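Lipoprotein (Streptococcus pneumoniae, PDB 3CX3) binds zinc and probably passes it to an ABC transporter for uptake into the pneumococcal cell. Local coordinates at residues A[159-164]-A[267-272]; A[253-258]-A[273-278]; A[41-46]-A[68-73]. All blocks are in the same frame, centred on the assembly; numbering follows the deposited sequence.

Overall arrangement
The three contacts tie the parts of a two-lobed metal-binding protein together by different means. Interactions 1 and 2 share helix 268-281 and touch one another, Leu164 lying against Met276 and Tyr268 against Leu258. Interaction 1 is a buried meeting of this helix with helix 147-173, chiefly aliphatic and without a hydrogen bond across it. Interaction 2, further along the same helix, is only partly buried and mixes a backbone-to-amide hydrogen bond and a water bridge with aliphatic packing. Interaction 3, also partly buried, stands apart, its centre about 25 Å and 22 Å from the centres of the others and across the middle of the chain; there two loops of the N-terminal lobe meet through aliphatic and aromatic groups beside the zinc ion.

Interaction 1 of 3, residues A[159-164]-A[267-272]; sequences KKAQEL and TYLENL
Leu269 reaches from helix 268-281 toward helix 147-173 and touches it through both of its methyl groups. In this tight, buried part of the contact CD1 sits against the backbone as much as against side chains, 3.7 Å from Ala161 N and 3.9 Å from Ala161 CB. CD2 meets Leu164 CD2 at 4.0 Å, and the same Leu164 methyl also lies 3.6 Å from Leu269 O, so one branch of Leu164 touches both the side chain and the carbonyl of its partner. With CG anti to the backbone N (chi1 -177°), Leu164 extends toward helix 268-281. The two short helical segments run nearly parallel, 11° apart, with their axes 10.7 Å from each other at closest approach. Helix 147-173 is the long helix that spans the two lobes in this family of metal-binding proteins, and helix 268-281 packs alongside it; Phe157 of the long helix touches both Leu269 and Tyr268. Leu272 adds a longer but still buried contact, its CG 4.4 Å from Leu164 CD2. The solvent side is at Lys160, which is partly exposed although its CG lies as close as 3.7 Å to Leu269 CD1; beyond that aliphatic portion the chain continues and bends at chi4 before the ammonium group.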
loop_
_atom_site.group_PDB
_atom_site.type_symbol
_atom_site.label_atom_id
_atom_site.label_comp_id
_atom_site.label_asym_id
_atom_site.label_seq_id
_atom_site.Cartn_x
_atom_site.Cartn_y
_atom_site.Cartn_z
ATOM N N LYS A 159 -16.275 -6.204 -4.100
ATOM C CA LYS A 159 -16.744 -7.280 -4.985
ATOM C C LYS A 159 -15.717 -7.659 -6.045
ATOM O O LYS A 159 -15.475 -8.842 -6.290
ATOM C CB LYS A 159 -18.047 -6.870 -5.667
ATOM C CG LYS A 159 -18.545 -7.827 -6.747
ATOM C CD LYS A 159 -19.200 -7.066 -7.902
ATOM C CE LYS A 159 -18.306 -5.928 -8.426
ATOM N NZ LYS A 159 -18.339 -5.870 -9.913
ATOM N N LYS A 160 -15.121 -6.657 -6.685
ATOM C CA LYS A 160 -14.120 -6.920 -7.717
ATOM C C LYS A 160 -12.765 -7.218 -7.081
ATOM O O LYS A 160 -11.825 -7.613 -7.766
ATOM C CB LYS A 160 -14.045 -5.789 -8.765
ATOM C CG LYS A 160 -13.996 -4.361 -8.210
ATOM C CD LYS A 160 -14.204 -3.319 -9.307
ATOM C CE LYS A 160 -14.755 -1.991 -8.750
ATOM N NZ LYS A 160 -13.804 -1.227 -7.879
ATOM N N ALA A 161 -12.681 -7.041 -5.767
ATOM C CA ALA A 161 -11.521 -7.486 -5.005
ATOM C C ALA A 161 -11.638 -8.968 -4.672
ATOM O O ALA A 161 -10.685 -9.721 -4.872
ATOM C CB ALA A 161 -11.340 -6.651 -3.729
ATOM N N GLN A 162 -12.798 -9.391 -4.167
ATOM C CA GLN A 162 -13.012 -10.811 -3.874
ATOM C C GLN A 162 -12.868 -11.651 -5.134
ATOM O O GLN A 162 -12.485 -12.811 -5.051
ATOM C CB GLN A 162 -14.356 -11.071 -3.159
ATOM C CG GLN A 162 -14.465 -12.469 -2.422
ATOM C CD GLN A 162 -14.867 -12.388 -0.907
ATOM O OE1 GLN A 162 -14.724 -13.367 -0.159
ATOM N NE2 GLN A 162 -15.352 -11.221 -0.468
ATOM N N GLU A 163 -13.141 -11.041 -6.289
ATOM C CA GLU A 163 -13.015 -11.706 -7.593
ATOM C C GLU A 163 -11.568 -11.864 -8.047
ATOM O O GLU A 163 -11.202 -12.877 -8.644
ATOM C CB GLU A 163 -13.845 -10.983 -8.661
ATOM C CG GLU A 163 -15.315 -11.332 -8.566
ATOM C CD GLU A 163 -16.151 -10.692 -9.647
ATOM O OE1 GLU A 163 -16.426 -9.471 -9.549
ATOM O OE2 GLU A 163 -16.563 -11.419 -10.584
ATOM N N LEU A 164 -10.758 -10.854 -7.759
ATOM C CA LEU A 164 -9.319 -10.898 -7.970
ATOM C C LEU A 164 -8.670 -12.054 -7.167
ATOM O O LEU A 164 -7.866 -12.820 -7.714
ATOM C CB LEU A 164 -8.723 -9.513 -7.638
ATOM C CG LEU A 164 -7.240 -9.129 -7.798
ATOM C CD1 LEU A 164 -6.573 -9.847 -8.969
ATOM C CD2 LEU A 164 -7.080 -7.624 -7.951
ATOM N N THR A 267 -7.209 1.609 -12.614
ATOM C CA THR A 267 -7.914 1.673 -11.337
ATOM C C THR A 267 -6.916 1.281 -10.235
ATOM O O THR A 267 -5.745 1.082 -10.533
ATOM C CB THR A 267 -9.159 0.719 -11.399
ATOM O OG1 THR A 267 -10.330 1.386 -10.921
ATOM C CG2 THR A 267 -8.962 -0.530 -10.604
ATOM N N TYR A 268 -7.336 1.186 -8.974
ATOM C CA TYR A 268 -6.424 0.645 -7.954
ATOM C C TYR A 268 -6.277 -0.858 -8.143
ATOM O O TYR A 268 -5.164 -1.367 -8.307
ATOM C CB TYR A 268 -6.878 0.950 -6.525
ATOM C CG TYR A 268 -5.989 0.288 -5.501
ATOM C CD1 TYR A 268 -4.732 0.799 -5.218
ATOM C CD2 TYR A 268 -6.390 -0.863 -4.839
ATOM C CE1 TYR A 268 -3.898 0.187 -4.306
ATOM C CE2 TYR A 268 -5.555 -1.479 -3.908
ATOM C CZ TYR A 268 -4.313 -0.942 -3.652
ATOM O OH TYR A 268 -3.473 -1.540 -2.755
ATOM N N LEU A 269 -7.414 -1.554 -8.133
ATOM C CA LEU A 269 -7.454 -2.997 -8.288
ATOM C C LEU A 269 -6.837 -3.485 -9.599
ATOM O O LEU A 269 -6.228 -4.562 -9.646
ATOM C CB LEU A 269 -8.878 -3.506 -8.119
ATOM C CG LEU A 269 -9.304 -3.560 -6.650
ATOM C CD1 LEU A 269 -10.753 -3.994 -6.517
ATOM C CD2 LEU A 269 -8.382 -4.475 -5.830
ATOM N N GLU A 270 -6.975 -2.679 -10.646
ATOM C CA GLU A 270 -6.313 -2.920 -11.919
ATOM C C GLU A 270 -4.782 -2.926 -11.795
ATOM O O GLU A 270 -4.127 -3.761 -12.425
ATOM C CB GLU A 270 -6.796 -1.915 -12.965
ATOM C CG GLU A 270 -8.226 -2.194 -13.410
ATOM C CD GLU A 270 -8.773 -1.219 -14.430
ATOM O OE1 GLU A 270 -9.885 -1.492 -14.925
ATOM O OE2 GLU A 270 -8.119 -0.193 -14.739
ATOM N N ASN A 271 -4.221 -2.018 -10.981
ATOM C CA ASN A 271 -2.772 -2.003 -10.682
ATOM C C ASN A 271 -2.314 -3.124 -9.735
ATOM O O ASN A 271 -1.216 -3.698 -9.908
ATOM C CB ASN A 271 -2.334 -0.661 -10.080
ATOM C CG ASN A 271 -2.196 0.445 -11.108
ATOM O OD1 ASN A 271 -1.345 0.398 -12.003
ATOM N ND2 ASN A 271 -3.006 1.479 -10.948
ATOM N N LEU A 272 -3.131 -3.402 -8.713
ATOM C CA LEU A 272 -2.894 -4.549 -7.841
ATOM C C LEU A 272 -2.831 -5.811 -8.695
ATOM O O LEU A 272 -1.833 -6.540 -8.666
ATOM C CB LEU A 272 -3.973 -4.650 -6.752
ATOM C CG LEU A 272 -3.904 -5.718 -5.649
ATOM C CD1 LEU A 272 -2.552 -5.818 -4.946
ATOM C CD2 LEU A 272 -4.975 -5.447 -4.639
#

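Interaction 2 of 3, residues A[253-258]-A[273-278]; sequences KTLNPL and EENMSI
Where strand 252-254 leaves the edge of the C-terminal parallel sheet, the loop that follows it is fastened to helix 268-281, and Asn256 and Asn275 form the polar joint. Asn256 N donates to Asn275 OD1 over 3.0 Å with an N-H...O angle of 162°, a fairly straight bond at the hydrogen. At the acceptor the approach is different: the donor stands above the amide carbonyl plane, 75° out of it. Asn275 CG, anti to the carbonyl carbon (chi1 -61°), carries the amide toward the loop, where ND2 lies 3.3 Å from Asn256 CB. That ND2 also makes a weak hydrogen bond to Asn271 O, one turn earlier in the helix. Leu258 CD2 passes 3.8 Å from Asn275 ND2. Leu255 CD2 lies against the helix backbone, 3.3 Å from Asn275 O, as well as 3.8 Å from Asn275 CB, and Phe231 of the adjacent strand touches both Leu255 and Ile278. At the strand end, a water accepts from Lys253 NZ at 2.9 Å and donates to Ile278 O at 3.0 Å. The OD1 bond thus ties loop to helix, the weak ND2 bond probably helps orient the amide, and the water adds a second polar link between strand and helix.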
loop_
_atom_site.group_PDB
_atom_site.type_symbol
_atom_site.label_atom_id
_atom_site.label_comp_id
_atom_site.label_asym_id
_atom_site.label_seq_id
_atom_site.Cartn_x
_atom_site.Cartn_y
_atom_site.Cartn_z
ATOM N N LYS A 253 13.369 -8.319 -12.121
ATOM C CA LYS A 253 12.072 -7.780 -12.558
ATOM C C LYS A 253 11.461 -6.877 -11.497
ATOM O O LYS A 253 11.665 -7.081 -10.311
ATOM C CB LYS A 253 11.084 -8.885 -12.939
ATOM C CG LYS A 253 11.347 -9.461 -14.309
ATOM C CD LYS A 253 10.068 -9.942 -14.969
ATOM C CE LYS A 253 9.615 -11.277 -14.400
ATOM N NZ LYS A 253 8.751 -12.033 -15.364
ATOM N N THR A 254 10.717 -5.877 -11.954
ATOM C CA THR A 254 10.132 -4.881 -11.072
ATOM C C THR A 254 8.702 -5.224 -10.689
ATOM O O THR A 254 7.916 -5.623 -11.538
ATOM C CB THR A 254 10.222 -3.454 -11.672
ATOM O OG1 THR A 254 9.193 -2.622 -11.117
ATOM C CG2 THR A 254 10.065 -3.493 -13.160
ATOM N N LEU A 255 8.391 -5.049 -9.401
ATOM C CA LEU A 255 7.102 -5.410 -8.809
ATOM C C LEU A 255 6.637 -4.231 -7.931
ATOM O O LEU A 255 7.350 -3.859 -6.994
ATOM C CB LEU A 255 7.327 -6.634 -7.934
ATOM C CG LEU A 255 6.489 -7.915 -7.776
ATOM C CD1 LEU A 255 6.450 -8.192 -6.309
ATOM C CD2 LEU A 255 5.068 -7.896 -8.376
ATOM N N ASN A 256 5.463 -3.657 -8.214
ATOM C CA ASN A 256 4.973 -2.445 -7.519
ATOM C C ASN A 256 4.219 -2.704 -6.189
ATOM O O ASN A 256 3.173 -3.379 -6.167
ATOM C CB ASN A 256 4.055 -1.630 -8.428
ATOM C CG ASN A 256 4.308 -0.126 -8.359
ATOM O OD1 ASN A 256 4.388 0.546 -9.406
ATOM N ND2 ASN A 256 4.390 0.419 -7.153
ATOM N N PRO A 257 4.741 -2.144 -5.087
ATOM C CA PRO A 257 4.056 -2.233 -3.802
ATOM C C PRO A 257 3.002 -1.114 -3.665
ATOM O O PRO A 257 2.377 -0.974 -2.588
ATOM C CB PRO A 257 5.189 -2.056 -2.796
ATOM C CG PRO A 257 6.232 -1.235 -3.466
ATOM C CD PRO A 257 6.020 -1.397 -4.990
ATOM N N LEU A 258 2.818 -0.349 -4.751
ATOM C CA LEU A 258 1.838 0.738 -4.869
ATOM C C LEU A 258 1.993 1.905 -3.897
ATOM O O LEU A 258 1.059 2.647 -3.638
ATOM C CB LEU A 258 0.405 0.208 -4.871
ATOM C CG LEU A 258 0.121 -0.984 -5.788
ATOM C CD1 LEU A 258 -1.228 -1.624 -5.429
ATOM C CD2 LEU A 258 0.176 -0.644 -7.274
ATOM N N GLU A 273 -3.879 -6.027 -9.490
ATOM C CA GLU A 273 -3.947 -7.167 -10.379
ATOM C C GLU A 273 -2.751 -7.249 -11.312
ATOM O O GLU A 273 -2.224 -8.351 -11.543
ATOM C CB GLU A 273 -5.245 -7.156 -11.193
ATOM C CG GLU A 273 -5.241 -8.106 -12.384
ATOM C CD GLU A 273 -6.624 -8.641 -12.747
ATOM O OE1 GLU A 273 -6.701 -9.739 -13.354
ATOM O OE2 GLU A 273 -7.631 -7.980 -12.427
ATOM N N GLU A 274 -2.327 -6.112 -11.869
ATOM C CA GLU A 274 -1.212 -6.128 -12.825
ATOM C C GLU A 274 0.078 -6.677 -12.193
ATOM O O GLU A 274 0.782 -7.481 -12.790
ATOM C CB GLU A 274 -0.966 -4.756 -13.436
ATOM C CG GLU A 274 0.366 -4.694 -14.165
ATOM C CD GLU A 274 0.563 -3.430 -14.953
ATOM O OE1 GLU A 274 0.871 -3.547 -16.164
ATOM O OE2 GLU A 274 0.409 -2.328 -14.371
ATOM N N ASN A 275 0.381 -6.242 -10.979
ATOM C CA ASN A 275 1.529 -6.788 -10.274
ATOM C C ASN A 275 1.254 -8.199 -9.785
ATOM O O ASN A 275 2.178 -8.977 -9.592
ATOM C CB ASN A 275 1.961 -5.866 -9.140
ATOM C CG ASN A 275 2.378 -4.499 -9.642
ATOM O OD1 ASN A 275 3.433 -4.347 -10.271
ATOM N ND2 ASN A 275 1.539 -3.498 -9.387
HETATM N N MSE A 276 -0.015 -8.548 -9.621
HETATM C CA MSE A 276 -0.350 -9.930 -9.311
HETATM C C MSE A 276 -0.093 -10.859 -10.487
HETATM O O MSE A 276 0.309 -12.007 -10.273
HETATM C CB MSE A 276 -1.763 -10.047 -8.781
HETATM C CG MSE A 276 -1.865 -9.501 -7.386
HETATM SE SE MSE A 276 -3.664 -9.527 -6.718
HETATM C CE MSE A 276 -3.898 -11.444 -6.444
ATOM N N SER A 277 -0.301 -10.356 -11.710
ATOM C CA SER A 277 0.121 -11.033 -12.951
ATOM C C SER A 277 1.591 -11.413 -12.905
ATOM O O SER A 277 1.961 -12.592 -12.907
ATOM C CB SER A 277 -0.045 -10.107 -14.162
ATOM O OG SER A 277 -1.360 -10.095 -14.651
ATOM N N ILE A 278 2.416 -10.374 -12.887
ATOM C CA ILE A 278 3.861 -10.484 -12.885
ATOM C C ILE A 278 4.313 -11.583 -11.923
ATOM O O ILE A 278 4.935 -12.557 -12.353
ATOM C CB ILE A 278 4.493 -9.094 -12.589
ATOM C CG1 ILE A 278 4.127 -8.118 -13.717
ATOM C CG2 ILE A 278 6.019 -9.181 -12.406
ATOM C CD1 ILE A 278 4.203 -6.641 -13.334
HETATM O O HOH W 1 5.906 -11.461 -14.977
#

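Interaction 3 of 3, residues A[41-46]-A[68-73]; sequences SGIHSF and TLESWA. With ZN (zinc ion), chain E.
A leucine methyl lies over the face of a zinc ligand: Leu69 CD2 is 4.1 Å from the centroid of the His44 ring and 26° off its normal, a CH-pi contact nearest the atoms ND1 and CE1. The same ring binds the metal through NE2 at 2.0 Å, and His120, His184 and Glu259 complete the site. His44 CB leaves its backbone pointing away from the 68-73 loop, yet the imidazole turns back to meet the leucine. Leu69 thus lies in the second shell of the zinc site, where it may limit the rotation of the His44 ring. With Ile43 CG1 anti to the backbone N (chi1 -173°), that carbon packs 3.6 Å from the other Leu69 methyl, CD1, the two side chains crossing at about a right angle. Ile43 CD1 in turn comes within 3.6 Å of Glu70 CG. The Glu70 carboxylate is held from outside the contact: OE2 takes hydrogen bonds with Ser16 OG and the backbone N of His65, OE1 with the backbone N of Ser66. Further along, the edge of Phe46 is turned toward the face of the Trp72 six-membered ring in an offset pair, planes at 66°; Phe46 CD2 is 3.6 Å from Trp72 CH2. The carbonyl Phe46 O also approaches the indole, 3.2 Å from Trp72 CZ3. Both loops lie among the strands of the N-terminal parallel sheet: residues 41-46 are in the loop between strand 33-36 and helix 50-58, while residues 68-73 follow strand 61-64, whose Tyr64 touches Glu70, and precede strand 86-89.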
loop_
_atom_site.group_PDB
_atom_site.type_symbol
_atom_site.label_atom_id
_atom_site.label_comp_id
_atom_site.label_asym_id
_atom_site.label_seq_id
_atom_site.Cartn_x
_atom_site.Cartn_y
_atom_site.Cartn_z
ATOM N N SER A 41 8.269 11.680 -2.328
ATOM C CA SER A 41 9.495 11.215 -1.641
ATOM C C SER A 41 9.442 9.706 -1.321
ATOM O O SER A 41 10.257 8.929 -1.857
ATOM C CB SER A 41 9.826 12.047 -0.383
ATOM O OG SER A 41 10.800 11.406 0.433
ATOM N N GLY A 42 8.499 9.295 -0.465
ATOM C CA GLY A 42 8.406 7.886 -0.039
ATOM C C GLY A 42 7.791 7.694 1.334
ATOM O O GLY A 42 8.400 8.050 2.348
ATOM N N ILE A 43 6.598 7.090 1.352
ATOM C CA ILE A 43 5.677 7.108 2.504
ATOM C C ILE A 43 6.287 6.734 3.861
ATOM O O ILE A 43 5.834 7.234 4.896
ATOM C CB ILE A 43 4.379 6.234 2.239
ATOM C CG1 ILE A 43 3.348 6.401 3.357
ATOM C CG2 ILE A 43 4.719 4.740 2.063
ATOM C CD1 ILE A 43 2.695 7.759 3.435
ATOM N N HIS A 44 7.270 5.823 3.830
ATOM C CA HIS A 44 7.961 5.314 5.014
ATOM C C HIS A 44 8.856 6.370 5.711
ATOM O O HIS A 44 8.870 6.477 6.939
ATOM C CB HIS A 44 8.775 4.065 4.644
ATOM C CG HIS A 44 7.938 2.857 4.319
ATOM N ND1 HIS A 44 7.489 1.974 5.278
ATOM C CD2 HIS A 44 7.496 2.370 3.136
ATOM C CE1 HIS A 44 6.789 1.011 4.705
ATOM N NE2 HIS A 44 6.774 1.231 3.406
ATOM N N SER A 45 9.590 7.151 4.922
ATOM C CA SER A 45 10.520 8.156 5.466
ATOM C C SER A 45 9.986 9.601 5.385
ATOM O O SER A 45 10.655 10.536 5.824
ATOM C CB SER A 45 11.860 8.063 4.741
ATOM O OG SER A 45 11.690 8.432 3.379
ATOM N N PHE A 46 8.790 9.770 4.820
ATOM C CA PHE A 46 8.255 11.086 4.489
ATOM C C PHE A 46 7.782 11.843 5.724
ATOM O O PHE A 46 7.125 11.277 6.596
ATOM C CB PHE A 46 7.092 10.935 3.500
ATOM C CG PHE A 46 6.388 12.228 3.182
ATOM C CD1 PHE A 46 6.874 13.080 2.176
ATOM C CD2 PHE A 46 5.240 12.605 3.880
ATOM C CE1 PHE A 46 6.215 14.287 1.883
ATOM C CE2 PHE A 46 4.584 13.809 3.588
ATOM C CZ PHE A 46 5.077 14.650 2.591
ATOM N N THR A 68 0.585 3.297 12.450
ATOM C CA THR A 68 1.825 2.540 12.264
ATOM C C THR A 68 2.623 2.856 10.963
ATOM O O THR A 68 3.706 2.264 10.729
ATOM C CB THR A 68 1.514 1.034 12.270
ATOM O OG1 THR A 68 0.816 0.684 11.074
ATOM C CG2 THR A 68 0.644 0.684 13.430
ATOM N N LEU A 69 2.102 3.764 10.128
ATOM C CA LEU A 69 2.769 4.143 8.885
ATOM C C LEU A 69 3.022 5.662 8.878
ATOM O O LEU A 69 4.140 6.139 9.124
ATOM C CB LEU A 69 1.907 3.747 7.677
ATOM C CG LEU A 69 2.512 3.148 6.387
ATOM C CD1 LEU A 69 1.737 3.644 5.120
ATOM C CD2 LEU A 69 4.055 3.341 6.256
ATOM N N GLU A 70 1.964 6.413 8.595
ATOM C CA GLU A 70 1.998 7.847 8.739
ATOM C C GLU A 70 1.946 8.190 10.239
ATOM O O GLU A 70 0.866 8.398 10.808
ATOM C CB GLU A 70 0.856 8.479 7.957
ATOM C CG GLU A 70 0.739 7.973 6.508
ATOM C CD GLU A 70 -0.367 6.946 6.332
ATOM O OE1 GLU A 70 -0.472 6.016 7.202
ATOM O OE2 GLU A 70 -1.144 7.090 5.339
ATOM N N SER A 71 3.138 8.202 10.852
ATOM C CA SER A 71 3.354 8.500 12.284
ATOM C C SER A 71 3.013 9.931 12.708
ATOM O O SER A 71 2.534 10.131 13.825
ATOM C CB SER A 71 4.804 8.219 12.677
ATOM O OG SER A 71 5.043 6.834 12.785
ATOM N N TRP A 72 3.310 10.927 11.865
ATOM C CA TRP A 72 2.688 12.241 12.035
ATOM C C TRP A 72 1.251 11.946 11.634
ATOM O O TRP A 72 1.037 11.187 10.698
ATOM C CB TRP A 72 3.261 13.265 11.054
ATOM C CG TRP A 72 2.555 13.171 9.726
ATOM C CD1 TRP A 72 1.402 13.825 9.339
ATOM C CD2 TRP A 72 2.905 12.309 8.651
ATOM N NE1 TRP A 72 1.038 13.435 8.070
ATOM C CE2 TRP A 72 1.941 12.503 7.628
ATOM C CE3 TRP A 72 3.951 11.408 8.443
ATOM C CZ2 TRP A 72 2.001 11.833 6.425
ATOM C CZ3 TRP A 72 4.005 10.736 7.258
ATOM C CH2 TRP A 72 3.037 10.953 6.255
ATOM N N ALA A 73 0.258 12.514 12.299
ATOM C CA ALA A 73 -1.141 12.282 11.889
ATOM C C ALA A 73 -1.921 12.160 13.147
ATOM O O ALA A 73 -2.948 12.815 13.325
ATOM C CB ALA A 73 -1.297 11.006 11.049
HETATM ZN ZN ZN E . 6.529 -0.285 2.132
#